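Local coordinates for oxidized polyvinyl alcohol hydrolase (Sphingopyxis, PDB 3WLA), which hydrolyses beta-diketones such as 4,6-nonanedione and, in the second step of polyvinyl alcohol degradation, cleaves the oxidized polymer, at residues 175-183 and 299-308; 39-50 and 72-80. All coordinates share one frame; numbering follows the deposited sequence.

Two contacts in one alpha/beta-hydrolase illustrate how a central sheet gathers the segments that flank it. From the N terminus, the chain leaves strand 31-38, runs through 39-46 into strand 47-53, passes helix 60-65 and returns along 72-80 toward strand 81-85; contact 2 closes this short loop. Contact 1 comes later and in series, closing a much longer excursion that starts at the turn after helix 163-174, enters strand 181-185 and ends beyond helix 292-304. Neither loop contains the other. The two meet at that last helix, where Tyr80 OH lies 2.7 Å from Asn301 OD1, probably hydrogen-bonded, and Leu300 packs on Trp50. Both contacts also reach the same mixed sheet, through strands 47-53 and 181-185.

Contact 1 (175-183 and 299-308); sequences DSEFWAGGM and ALNTMASHPK
Lys308 reaches across to the turn before strand 181-185 and places its ammonium against main-chain carbonyls. NZ donates to Ser176 O at 2.6 Å, almost straight in line with the carbonyl bond (176°), and to Trp179 O at 2.7 Å, this time from above the carbonyl plane. With CG anti to the backbone N (chi1 -172°), the chain runs out past Ala180, whose CB meets Lys308 CB at 3.9 Å, then bends at chi3 and chi4 to bring NZ within bonding distance of both oxygens. Pro231 O takes a further bond from NZ, while Asp230 offers only a long, weak ion pair. A water donates to both Ala180 O and His306 O, bridging the backbones beside the lysine. Farther along, the contact turns apolar. Met183 SD lies 3.5 Å from Ala299 CB, and the bend at chi3 keeps its methyl near the same alanine; Met303 lays its sulfur against the backbone of strand 181-185, 3.5 Å from Gly182 C. Residues 299-304 of helix 292-304 run nearly antiparallel to residues 181-183 of the strand, at 166°, their axes 9.3 Å apart at closest, and Met303 also touches Phe157 and Ile235 on the flanking strands 155-161 and 232-238.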
ATOM      1  N   ASP A 175      -4.381  -2.497 -10.455  1.00 28.48           N
ATOM      2  CA  ASP A 175      -4.991  -1.279 -10.950  1.00 27.48           C
ATOM      3  C   ASP A 175      -3.968  -0.179 -11.206  1.00 26.95           C
ATOM      4  O   ASP A 175      -4.139   0.984 -10.806  1.00 24.52           O
ATOM      5  CB  ASP A 175      -6.037  -0.839  -9.903  1.00 28.13           C
ATOM      6  CG  ASP A 175      -7.069   0.134 -10.465  1.00 30.08           C
ATOM      7  OD1 ASP A 175      -7.101   0.295 -11.686  1.00 29.58           O
ATOM      8  OD2 ASP A 175      -7.864   0.720  -9.687  1.00 28.74           O
ATOM      9  N   SER A 176      -2.905  -0.526 -11.908  1.00 27.05           N
ATOM     10  CA  SER A 176      -1.892   0.463 -12.216  1.00 27.35           C
ATOM     11  C   SER A 176      -2.397   1.532 -13.214  1.00 28.84           C
ATOM     12  O   SER A 176      -1.758   2.550 -13.414  1.00 28.99           O
ATOM     13  CB  SER A 176      -0.648  -0.224 -12.764  1.00 26.84           C
ATOM     14  OG  SER A 176      -0.905  -0.874 -13.995  1.00 27.21           O
ATOM     15  N   GLU A 177      -3.556   1.315 -13.819  1.00 30.52           N
ATOM     16  CA  GLU A 177      -4.105   2.301 -14.756  1.00 32.09           C
ATOM     17  C   GLU A 177      -4.574   3.521 -13.967  1.00 31.01           C
ATOM     18  O   GLU A 177      -4.629   4.644 -14.475  1.00 30.57           O
ATOM     19  CB  GLU A 177      -5.313   1.735 -15.505  1.00 35.18           C
ATOM     20  CG  GLU A 177      -4.989   0.745 -16.580  1.00 43.07           C
ATOM     21  CD  GLU A 177      -4.479  -0.599 -16.020  1.00 47.07           C
ATOM     22  OE1 GLU A 177      -4.880  -1.008 -14.867  1.00 44.91           O
ATOM     23  OE2 GLU A 177      -3.675  -1.241 -16.770  1.00 50.33           O
ATOM     24  N   PHE A 178      -4.935   3.296 -12.715  1.00 30.73           N
ATOM     25  CA  PHE A 178      -5.425   4.382 -11.894  1.00 29.50           C
ATOM     26  C   PHE A 178      -4.324   5.138 -11.122  1.00 28.67           C
ATOM     27  O   PHE A 178      -4.083   6.324 -11.362  1.00 28.27           O
ATOM     28  CB  PHE A 178      -6.520   3.838 -10.949  1.00 28.59           C
ATOM     29  CG  PHE A 178      -7.265   4.906 -10.187  1.00 25.45           C
ATOM     30  CD1 PHE A 178      -8.079   5.818 -10.859  1.00 26.99           C
ATOM     31  CD2 PHE A 178      -7.152   4.999  -8.792  1.00 26.03           C
ATOM     32  CE1 PHE A 178      -8.769   6.802 -10.172  1.00 25.16           C
ATOM     33  CE2 PHE A 178      -7.845   5.989  -8.072  1.00 26.07           C
ATOM     34  CZ  PHE A 178      -8.663   6.905  -8.768  1.00 24.65           C
ATOM     35  N   TRP A 179      -3.653   4.436 -10.224  1.00 27.09           N
ATOM     36  CA  TRP A 179      -2.614   5.015  -9.364  1.00 25.31           C
ATOM     37  C   TRP A 179      -1.329   5.396 -10.105  1.00 25.31           C
ATOM     38  O   TRP A 179      -0.854   4.655 -10.988  1.00 24.08           O
ATOM     39  CB  TRP A 179      -2.229   4.002  -8.262  1.00 24.63           C
ATOM     40  CG  TRP A 179      -3.417   3.483  -7.452  1.00 24.02           C
ATOM     41  CD1 TRP A 179      -4.035   2.258  -7.538  1.00 24.93           C
ATOM     42  CD2 TRP A 179      -4.149   4.236  -6.510  1.00 24.53           C
ATOM     43  NE1 TRP A 179      -5.136   2.221  -6.702  1.00 24.32           N
ATOM     44  CE2 TRP A 179      -5.219   3.427  -6.055  1.00 21.92           C
ATOM     45  CE3 TRP A 179      -4.010   5.535  -6.001  1.00 21.68           C
ATOM     46  CZ2 TRP A 179      -6.126   3.871  -5.130  1.00 21.77           C
ATOM     47  CZ3 TRP A 179      -4.915   5.980  -5.083  1.00 24.01           C
ATOM     48  CH2 TRP A 179      -5.970   5.157  -4.650  1.00 24.32           C
ATOM     49  N   ALA A 180      -0.783   6.559  -9.732  1.00 26.02           N
ATOM     50  CA  ALA A 180       0.480   7.010 -10.305  1.00 26.29           C
ATOM     51  C   ALA A 180       1.635   6.292  -9.587  1.00 25.37           C
ATOM     52  O   ALA A 180       2.827   6.423  -9.952  1.00 26.59           O
ATOM     53  CB  ALA A 180       0.614   8.532 -10.143  1.00 25.29           C
ATOM     54  N   GLY A 181       1.289   5.516  -8.568  1.00 26.73           N
ATOM     55  CA  GLY A 181       2.315   4.828  -7.777  1.00 24.45           C
ATOM     56  C   GLY A 181       1.918   4.769  -6.293  1.00 25.72           C
ATOM     57  O   GLY A 181       0.743   4.970  -5.898  1.00 23.04           O
ATOM     58  N   GLY A 182       2.885   4.533  -5.431  1.00 23.59           N
ATOM     59  CA  GLY A 182       2.510   4.456  -4.032  1.00 23.36           C
ATOM     60  C   GLY A 182       3.675   4.046  -3.164  1.00 24.23           C
ATOM     61  O   GLY A 182       4.816   3.802  -3.666  1.00 22.87           O
ATOM     62  N   MET A 183       3.415   3.988  -1.859  1.00 23.21           N
ATOM     63  CA  MET A 183       4.465   3.635  -0.923  1.00 23.38           C
ATOM     64  C   MET A 183       4.087   2.481   0.007  1.00 22.52           C
ATOM     65  O   MET A 183       3.527   2.701   1.084  1.00 21.18           O
ATOM     66  CB  MET A 183       4.855   4.854  -0.072  1.00 24.62           C
ATOM     67  CG  MET A 183       5.965   4.549   0.952  1.00 23.02           C
ATOM     68  SD  MET A 183       6.671   6.025   1.607  1.00 26.05           S
ATOM     69  CE  MET A 183       5.202   6.919   2.337  1.00 25.60           C
ATOM     70  N   ALA A 299       8.878  11.565   0.974  1.00 23.92           N
ATOM     71  CA  ALA A 299       8.405  10.467   0.139  1.00 23.36           C
ATOM     72  C   ALA A 299       7.294  10.921  -0.826  1.00 24.58           C
ATOM     73  O   ALA A 299       7.315  10.585  -2.029  1.00 23.21           O
ATOM     74  CB  ALA A 299       7.890   9.304   1.022  1.00 22.16           C
ATOM     75  N   LEU A 300       6.331  11.679  -0.313  1.00 23.81           N
ATOM     76  CA  LEU A 300       5.242  12.117  -1.187  1.00 25.39           C
ATOM     77  C   LEU A 300       5.728  13.106  -2.237  1.00 24.72           C
ATOM     78  O   LEU A 300       5.312  12.999  -3.384  1.00 25.21           O
ATOM     79  CB  LEU A 300       4.045  12.700  -0.414  1.00 24.15           C
ATOM     80  CG  LEU A 300       2.914  11.738   0.022  1.00 26.12           C
ATOM     81  CD1 LEU A 300       2.004  11.333  -1.184  1.00 26.24           C
ATOM     82  CD2 LEU A 300       3.526  10.521   0.684  1.00 26.22           C
ATOM     83  N   ASN A 301       6.566  14.073  -1.862  1.00 25.81           N
ATOM     84  CA  ASN A 301       7.097  15.007  -2.883  1.00 25.27           C
ATOM     85  C   ASN A 301       7.904  14.230  -3.934  1.00 26.01           C
ATOM     86  O   ASN A 301       7.896  14.600  -5.116  1.00 24.94           O
ATOM     87  CB  ASN A 301       7.998  16.075  -2.269  1.00 25.89           C
ATOM     88  CG  ASN A 301       7.236  17.130  -1.560  1.00 23.87           C
ATOM     89  OD1 ASN A 301       6.027  17.336  -1.788  1.00 25.51           O
ATOM     90  ND2 ASN A 301       7.933  17.849  -0.699  1.00 24.78           N
ATOM     91  N   THR A 302       8.617  13.171  -3.516  1.00 25.82           N
ATOM     92  CA  THR A 302       9.391  12.365  -4.455  1.00 25.43           C
ATOM     93  C   THR A 302       8.404  11.688  -5.455  1.00 26.34           C
ATOM     94  O   THR A 302       8.628  11.678  -6.675  1.00 24.51           O
ATOM     95  CB  THR A 302      10.216  11.273  -3.708  1.00 25.84           C
ATOM     96  OG1 THR A 302      11.224  11.907  -2.913  1.00 25.38           O
ATOM     97  CG2 THR A 302      10.896  10.308  -4.670  1.00 26.46           C
ATOM     98  N   MET A 303       7.301  11.133  -4.946  1.00 24.52           N
ATOM     99  CA  MET A 303       6.349  10.529  -5.860  1.00 25.42           C
ATOM    100  C   MET A 303       5.669  11.627  -6.716  1.00 24.99           C
ATOM    101  O   MET A 303       5.420  11.463  -7.922  1.00 24.76           O
ATOM    102  CB  MET A 303       5.321   9.704  -5.071  1.00 25.01           C
ATOM    103  CG  MET A 303       5.957   8.448  -4.414  1.00 25.33           C
ATOM    104  SD  MET A 303       4.733   7.398  -3.657  1.00 28.83           S
ATOM    105  CE  MET A 303       4.304   8.389  -2.303  1.00 26.89           C
ATOM    106  N   ALA A 304       5.400  12.764  -6.111  1.00 25.07           N
ATOM    107  CA  ALA A 304       4.726  13.817  -6.857  1.00 25.47           C
ATOM    108  C   ALA A 304       5.629  14.373  -7.958  1.00 28.00           C
ATOM    109  O   ALA A 304       5.154  15.039  -8.870  1.00 26.94           O
ATOM    110  CB  ALA A 304       4.331  14.913  -5.934  1.00 26.55           C
ATOM    111  N   SER A 305       6.931  14.100  -7.873  1.00 28.07           N
ATOM    112  CA  SER A 305       7.865  14.597  -8.887  1.00 30.43           C
ATOM    113  C   SER A 305       7.868  13.701 -10.116  1.00 30.23           C
ATOM    114  O   SER A 305       8.584  13.955 -11.110  1.00 31.21           O
ATOM    115  CB  SER A 305       9.295  14.662  -8.333  1.00 28.74           C
ATOM    116  OG  SER A 305       9.921  13.370  -8.311  1.00 29.90           O
ATOM    117  N   HIS A 306       7.083  12.637 -10.065  1.00 28.89           N
ATOM    118  CA  HIS A 306       7.048  11.718 -11.172  1.00 27.13           C
ATOM    119  C   HIS A 306       5.594  11.393 -11.467  1.00 27.73           C
ATOM    120  O   HIS A 306       5.146  10.313 -11.201  1.00 26.94           O
ATOM    121  CB  HIS A 306       7.826  10.441 -10.798  1.00 27.54           C
ATOM    122  CG  HIS A 306       8.226   9.616 -11.974  1.00 29.67           C
ATOM    123  ND1 HIS A 306       7.515   8.518 -12.392  1.00 32.31           N
ATOM    124  CD2 HIS A 306       9.286   9.717 -12.812  1.00 31.85           C
ATOM    125  CE1 HIS A 306       8.115   7.972 -13.435  1.00 31.34           C
ATOM    126  NE2 HIS A 306       9.194   8.675 -13.709  1.00 33.04           N
ATOM    127  N   PRO A 307       4.844  12.352 -12.027  1.00 29.09           N
ATOM    128  CA  PRO A 307       3.432  12.125 -12.337  1.00 29.51           C
ATOM    129  C   PRO A 307       3.256  10.997 -13.355  1.00 30.31           C
ATOM    130  O   PRO A 307       4.164  10.694 -14.157  1.00 28.93           O
ATOM    131  CB  PRO A 307       2.949  13.499 -12.832  1.00 27.63           C
ATOM    132  CG  PRO A 307       4.176  14.133 -13.373  1.00 29.25           C
ATOM    133  CD  PRO A 307       5.283  13.706 -12.421  1.00 27.50           C
ATOM    134  N   LYS A 308       2.093  10.361 -13.290  1.00 30.35           N
ATOM    135  CA  LYS A 308       1.781   9.246 -14.168  1.00 32.19           C
ATOM    136  C   LYS A 308       2.095   9.613 -15.610  1.00 33.39           C
ATOM    137  O   LYS A 308       1.650  10.648 -16.108  1.00 31.23           O
ATOM    138  CB  LYS A 308       0.306   8.848 -14.028  1.00 32.19           C
ATOM    139  CG  LYS A 308      -0.071   7.587 -14.753  1.00 32.02           C
ATOM    140  CD  LYS A 308      -1.407   7.063 -14.206  1.00 32.84           C
ATOM    141  CE  LYS A 308      -1.473   5.560 -14.292  1.00 32.51           C
ATOM    142  NZ  LYS A 308      -0.381   4.769 -13.669  1.00 28.00           N
TER
HETATM  143  O   HOH W   1       4.044   7.982 -12.001  1.00 31.09           O

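Contact 2 (39-50 and 72-80); sequences PPKDSAGGAPVW and NAKLAEHGY
Trp50 holds CG anti to its own nitrogen (chi1 174°), and Asn72 turns CG away from its carbonyl carbon (chi1 -80°), which together bring the indole N-H within bonding distance of the amide oxygen. The bond from Trp50 NE1 to Asn72 OD1 is 2.7 Å long and bends moderately, to 158° at the hydrogen. The oxygen sits in the indole plane, at the ring edge, but the donor stands above the amide's carbonyl plane. Leu75 adds an apolar touch, its CG 4.0 Å from Trp50 CD1. Replacing Trp50 by a leucine would probably leave Asn72 OD1 without its indole donor and open a gap beside Leu75.

In this alpha/beta-hydrolase fold the segment 72-80 is the tail of the connection from helix 60-65 into strand 81-85, which lies parallel to and beside strand 47-53; Pro48 already shares a backbone hydrogen bond with Met81. Where the two segments draw together, the Pro48 ring meets Tyr80 at roughly a right angle, with Pro48 CG 3.6 Å from Tyr80 CD1. A CA-H...O contact joins Tyr80 CA to Pro48 O, and the Tyr80 side chain also packs on Leu300 and Ala304 of helix 292-304. Pro40 packs tightly on the turn at Gly79, its CB 3.6 Å from Gly79 C, and its CA contacts Ala76 O at 3.5 Å. At the solvent-exposed end, Lys41 NZ makes a weak hydrogen bond to Glu77 O, and a water donates to both Asp42 O and Gly79 O.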
ATOM      1  N   PRO A  39      -8.946  17.570   3.231  1.00 30.73           N
ATOM      2  CA  PRO A  39      -8.503  18.353   2.070  1.00 29.92           C
ATOM      3  C   PRO A  39      -7.386  19.340   2.351  1.00 29.04           C
ATOM      4  O   PRO A  39      -7.163  19.739   3.474  1.00 30.61           O
ATOM      5  CB  PRO A  39      -9.785  19.045   1.615  1.00 31.18           C
ATOM      6  CG  PRO A  39     -10.429  19.408   2.909  1.00 31.01           C
ATOM      7  CD  PRO A  39     -10.194  18.112   3.789  1.00 30.76           C
ATOM      8  N   PRO A  40      -6.628  19.726   1.317  1.00 30.31           N
ATOM      9  CA  PRO A  40      -5.524  20.698   1.488  1.00 30.51           C
ATOM     10  C   PRO A  40      -6.191  22.091   1.582  1.00 32.26           C
ATOM     11  O   PRO A  40      -7.369  22.230   1.189  1.00 29.42           O
ATOM     12  CB  PRO A  40      -4.746  20.523   0.199  1.00 30.34           C
ATOM     13  CG  PRO A  40      -5.844  20.237  -0.797  1.00 29.09           C
ATOM     14  CD  PRO A  40      -6.744  19.270  -0.079  1.00 27.79           C
ATOM     15  N   LYS A  41      -5.504  23.106   2.103  1.00 36.21           N
ATOM     16  CA  LYS A  41      -6.139  24.441   2.148  1.00 39.72           C
ATOM     17  C   LYS A  41      -6.436  25.021   0.744  1.00 40.34           C
ATOM     18  O   LYS A  41      -7.425  25.711   0.573  1.00 39.76           O
ATOM     19  CB  LYS A  41      -5.322  25.445   2.985  1.00 43.74           C
ATOM     20  CG  LYS A  41      -3.829  25.620   2.653  1.00 48.10           C
ATOM     21  CD  LYS A  41      -3.177  26.703   3.586  1.00 51.11           C
ATOM     22  CE  LYS A  41      -1.640  26.506   3.803  1.00 53.21           C
ATOM     23  NZ  LYS A  41      -1.277  25.421   4.819  1.00 54.22           N
ATOM     24  N   ASP A  42      -5.614  24.715  -0.263  1.00 40.24           N
ATOM     25  CA  ASP A  42      -5.860  25.198  -1.640  1.00 41.48           C
ATOM     26  C   ASP A  42      -5.574  24.068  -2.645  1.00 42.82           C
ATOM     27  O   ASP A  42      -4.540  23.423  -2.539  1.00 42.93           O
ATOM     28  CB  ASP A  42      -4.947  26.403  -1.962  1.00 41.35           C
ATOM     29  CG  ASP A  42      -5.105  27.534  -0.955  1.00 40.97           C
ATOM     30  OD1 ASP A  42      -6.131  28.253  -1.027  1.00 36.17           O
ATOM     31  OD2 ASP A  42      -4.218  27.673  -0.085  1.00 40.92           O
ATOM     32  N   SER A  43      -6.492  23.817  -3.586  1.00 44.41           N
ATOM     33  CA  SER A  43      -6.324  22.762  -4.606  1.00 47.66           C
ATOM     34  C   SER A  43      -6.043  23.522  -5.884  1.00 49.19           C
ATOM     35  O   SER A  43      -6.917  23.565  -6.785  1.00 50.62           O
ATOM     36  CB  SER A  43      -7.614  21.951  -4.870  1.00 48.21           C
ATOM     37  OG  SER A  43      -8.429  21.726  -3.731  1.00 49.24           O
ATOM     38  N   ALA A  44      -4.869  24.154  -5.934  1.00 48.15           N
ATOM     39  CA  ALA A  44      -4.446  24.966  -7.068  1.00 46.44           C
ATOM     40  C   ALA A  44      -4.819  24.388  -8.454  1.00 45.01           C
ATOM     41  O   ALA A  44      -3.945  24.084  -9.264  1.00 46.11           O
ATOM     42  CB  ALA A  44      -2.954  25.183  -6.968  1.00 47.06           C
ATOM     43  N   GLY A  45      -6.109  24.257  -8.736  1.00 42.47           N
ATOM     44  CA  GLY A  45      -6.529  23.697 -10.004  1.00 41.46           C
ATOM     45  C   GLY A  45      -6.409  22.166 -10.088  1.00 42.70           C
ATOM     46  O   GLY A  45      -6.857  21.584 -11.114  1.00 44.60           O
ATOM     47  N   GLY A  46      -5.817  21.519  -9.059  1.00 38.45           N
ATOM     48  CA  GLY A  46      -5.680  20.060  -9.030  1.00 36.09           C
ATOM     49  C   GLY A  46      -4.682  19.519  -7.994  1.00 33.14           C
ATOM     50  O   GLY A  46      -3.479  19.488  -8.223  1.00 32.30           O
ATOM     51  N   ALA A  47      -5.184  19.027  -6.867  1.00 32.36           N
ATOM     52  CA  ALA A  47      -4.316  18.515  -5.786  1.00 29.45           C
ATOM     53  C   ALA A  47      -3.829  17.094  -5.904  1.00 29.89           C
ATOM     54  O   ALA A  47      -4.577  16.202  -6.297  1.00 29.99           O
ATOM     55  CB  ALA A  47      -5.045  18.633  -4.428  1.00 30.80           C
ATOM     56  N   PRO A  48      -2.553  16.858  -5.591  1.00 27.63           N
ATOM     57  CA  PRO A  48      -2.068  15.480  -5.658  1.00 28.16           C
ATOM     58  C   PRO A  48      -2.771  14.778  -4.469  1.00 27.56           C
ATOM     59  O   PRO A  48      -3.120  15.441  -3.454  1.00 25.70           O
ATOM     60  CB  PRO A  48      -0.569  15.622  -5.445  1.00 27.34           C
ATOM     61  CG  PRO A  48      -0.408  16.913  -4.746  1.00 29.88           C
ATOM     62  CD  PRO A  48      -1.445  17.799  -5.433  1.00 29.80           C
ATOM     63  N   VAL A  49      -2.978  13.467  -4.610  1.00 25.50           N
ATOM     64  CA  VAL A  49      -3.650  12.665  -3.593  1.00 24.85           C
ATOM     65  C   VAL A  49      -2.786  11.603  -2.883  1.00 24.21           C
ATOM     66  O   VAL A  49      -1.994  10.897  -3.529  1.00 23.06           O
ATOM     67  CB  VAL A  49      -4.851  11.955  -4.233  1.00 23.89           C
ATOM     68  CG1 VAL A  49      -5.493  11.020  -3.241  1.00 25.95           C
ATOM     69  CG2 VAL A  49      -5.870  13.021  -4.688  1.00 25.03           C
ATOM     70  N   TRP A  50      -2.938  11.534  -1.563  1.00 22.76           N
ATOM     71  CA  TRP A  50      -2.251  10.553  -0.697  1.00 22.45           C
ATOM     72  C   TRP A  50      -3.360   9.723  -0.003  1.00 21.68           C
ATOM     73  O   TRP A  50      -4.261  10.286   0.635  1.00 19.95           O
ATOM     74  CB  TRP A  50      -1.414  11.289   0.348  1.00 21.62           C
ATOM     75  CG  TRP A  50      -0.714  10.469   1.442  1.00 20.43           C
ATOM     76  CD1 TRP A  50      -0.604  10.822   2.766  1.00 20.46           C
ATOM     77  CD2 TRP A  50       0.018   9.243   1.296  1.00 21.42           C
ATOM     78  NE1 TRP A  50       0.146   9.903   3.455  1.00 18.90           N
ATOM     79  CE2 TRP A  50       0.539   8.914   2.589  1.00 19.75           C
ATOM     80  CE3 TRP A  50       0.294   8.394   0.207  1.00 22.37           C
ATOM     81  CZ2 TRP A  50       1.306   7.785   2.826  1.00 20.51           C
ATOM     82  CZ3 TRP A  50       1.059   7.254   0.429  1.00 20.16           C
ATOM     83  CH2 TRP A  50       1.567   6.950   1.748  1.00 23.38           C
ATOM     84  N   ASN A  72      -0.371  11.206   9.250  1.00 22.03           N
ATOM     85  CA  ASN A  72      -0.544  11.423   7.816  1.00 23.60           C
ATOM     86  C   ASN A  72      -1.417  12.629   7.441  1.00 25.27           C
ATOM     87  O   ASN A  72      -1.270  13.158   6.350  1.00 25.81           O
ATOM     88  CB  ASN A  72      -1.042  10.147   7.141  1.00 22.27           C
ATOM     89  CG  ASN A  72       0.092   9.174   6.893  1.00 25.42           C
ATOM     90  OD1 ASN A  72       0.881   9.388   5.967  1.00 25.81           O
ATOM     91  ND2 ASN A  72       0.211   8.123   7.713  1.00 22.06           N
ATOM     92  N   ALA A  73      -2.275  13.105   8.346  1.00 24.71           N
ATOM     93  CA  ALA A  73      -3.090  14.267   8.014  1.00 25.94           C
ATOM     94  C   ALA A  73      -2.208  15.501   7.773  1.00 26.75           C
ATOM     95  O   ALA A  73      -2.624  16.474   7.159  1.00 24.33           O
ATOM     96  CB  ALA A  73      -4.128  14.584   9.176  1.00 25.43           C
ATOM     97  N   LYS A  74      -0.995  15.466   8.298  1.00 28.34           N
ATOM     98  CA  LYS A  74      -0.090  16.598   8.172  1.00 29.55           C
ATOM     99  C   LYS A  74       0.234  16.919   6.701  1.00 28.96           C
ATOM    100  O   LYS A  74       0.501  18.086   6.358  1.00 27.03           O
ATOM    101  CB  LYS A  74       1.174  16.305   8.972  1.00 31.61           C
ATOM    102  CG  LYS A  74       2.247  17.394   8.995  1.00 38.98           C
ATOM    103  CD  LYS A  74       1.876  18.576   9.848  1.00 42.36           C
ATOM    104  CE  LYS A  74       3.061  19.569   9.912  1.00 45.96           C
ATOM    105  NZ  LYS A  74       4.345  18.851  10.203  1.00 45.88           N
ATOM    106  N   LEU A  75       0.163  15.910   5.836  1.00 27.79           N
ATOM    107  CA  LEU A  75       0.460  16.138   4.439  1.00 28.56           C
ATOM    108  C   LEU A  75      -0.537  17.141   3.807  1.00 28.47           C
ATOM    109  O   LEU A  75      -0.216  17.796   2.827  1.00 26.93           O
ATOM    110  CB  LEU A  75       0.466  14.835   3.664  1.00 27.89           C
ATOM    111  CG  LEU A  75       1.695  13.917   3.714  1.00 28.60           C
ATOM    112  CD1 LEU A  75       2.948  14.743   3.441  1.00 26.62           C
ATOM    113  CD2 LEU A  75       1.797  13.197   5.013  1.00 27.84           C
ATOM    114  N   ALA A  76      -1.742  17.255   4.365  1.00 28.38           N
ATOM    115  CA  ALA A  76      -2.699  18.206   3.838  1.00 28.90           C
ATOM    116  C   ALA A  76      -2.177  19.649   4.041  1.00 30.24           C
ATOM    117  O   ALA A  76      -2.615  20.546   3.352  1.00 30.82           O
ATOM    118  CB  ALA A  76      -4.026  18.059   4.522  1.00 29.18           C
ATOM    119  N   GLU A  77      -1.262  19.852   4.988  1.00 29.16           N
ATOM    120  CA  GLU A  77      -0.702  21.178   5.210  1.00 30.63           C
ATOM    121  C   GLU A  77       0.277  21.558   4.083  1.00 29.89           C
ATOM    122  O   GLU A  77       0.635  22.732   3.941  1.00 30.25           O
ATOM    123  CB  GLU A  77       0.018  21.220   6.559  1.00 31.21           C
ATOM    124  CG  GLU A  77      -0.914  21.250   7.715  1.00 37.13           C
ATOM    125  CD  GLU A  77      -0.209  21.197   9.078  1.00 42.70           C
ATOM    126  OE1 GLU A  77       1.004  21.516   9.192  1.00 45.56           O
ATOM    127  OE2 GLU A  77      -0.901  20.847  10.069  1.00 46.22           O
ATOM    128  N   HIS A  78       0.656  20.574   3.265  1.00 27.66           N
ATOM    129  CA  HIS A  78       1.611  20.775   2.191  1.00 26.36           C
ATOM    130  C   HIS A  78       1.014  20.607   0.786  1.00 26.05           C
ATOM    131  O   HIS A  78       1.726  20.350  -0.188  1.00 25.05           O
ATOM    132  CB  HIS A  78       2.780  19.817   2.364  1.00 27.51           C
ATOM    133  CG  HIS A  78       3.509  19.990   3.657  1.00 28.96           C
ATOM    134  ND1 HIS A  78       4.528  20.902   3.820  1.00 31.26           N
ATOM    135  CD2 HIS A  78       3.311  19.431   4.874  1.00 31.06           C
ATOM    136  CE1 HIS A  78       4.916  20.907   5.084  1.00 32.67           C
ATOM    137  NE2 HIS A  78       4.190  20.022   5.748  1.00 30.33           N
ATOM    138  N   GLY A  79      -0.304  20.713   0.700  1.00 24.86           N
ATOM    139  CA  GLY A  79      -0.966  20.672  -0.575  1.00 24.68           C
ATOM    140  C   GLY A  79      -1.558  19.372  -1.032  1.00 24.65           C
ATOM    141  O   GLY A  79      -2.137  19.311  -2.105  1.00 22.48           O
ATOM    142  N   TYR A  80      -1.394  18.330  -0.231  1.00 23.78           N
ATOM    143  CA  TYR A  80      -1.946  17.032  -0.612  1.00 24.86           C
ATOM    144  C   TYR A  80      -3.361  16.814  -0.111  1.00 26.15           C
ATOM    145  O   TYR A  80      -3.686  17.202   1.036  1.00 26.33           O
ATOM    146  CB  TYR A  80      -1.115  15.928   0.002  1.00 24.56           C
ATOM    147  CG  TYR A  80       0.224  15.867  -0.610  1.00 24.94           C
ATOM    148  CD1 TYR A  80       0.415  15.140  -1.771  1.00 25.40           C
ATOM    149  CD2 TYR A  80       1.285  16.587  -0.081  1.00 25.88           C
ATOM    150  CE1 TYR A  80       1.664  15.140  -2.421  1.00 28.34           C
ATOM    151  CE2 TYR A  80       2.514  16.590  -0.714  1.00 26.45           C
ATOM    152  CZ  TYR A  80       2.685  15.861  -1.895  1.00 24.48           C
ATOM    153  OH  TYR A  80       3.894  15.897  -2.584  1.00 30.25           O
TER
HETATM  154  O   HOH W   2      -2.559  21.628  -3.790  1.00 32.41           O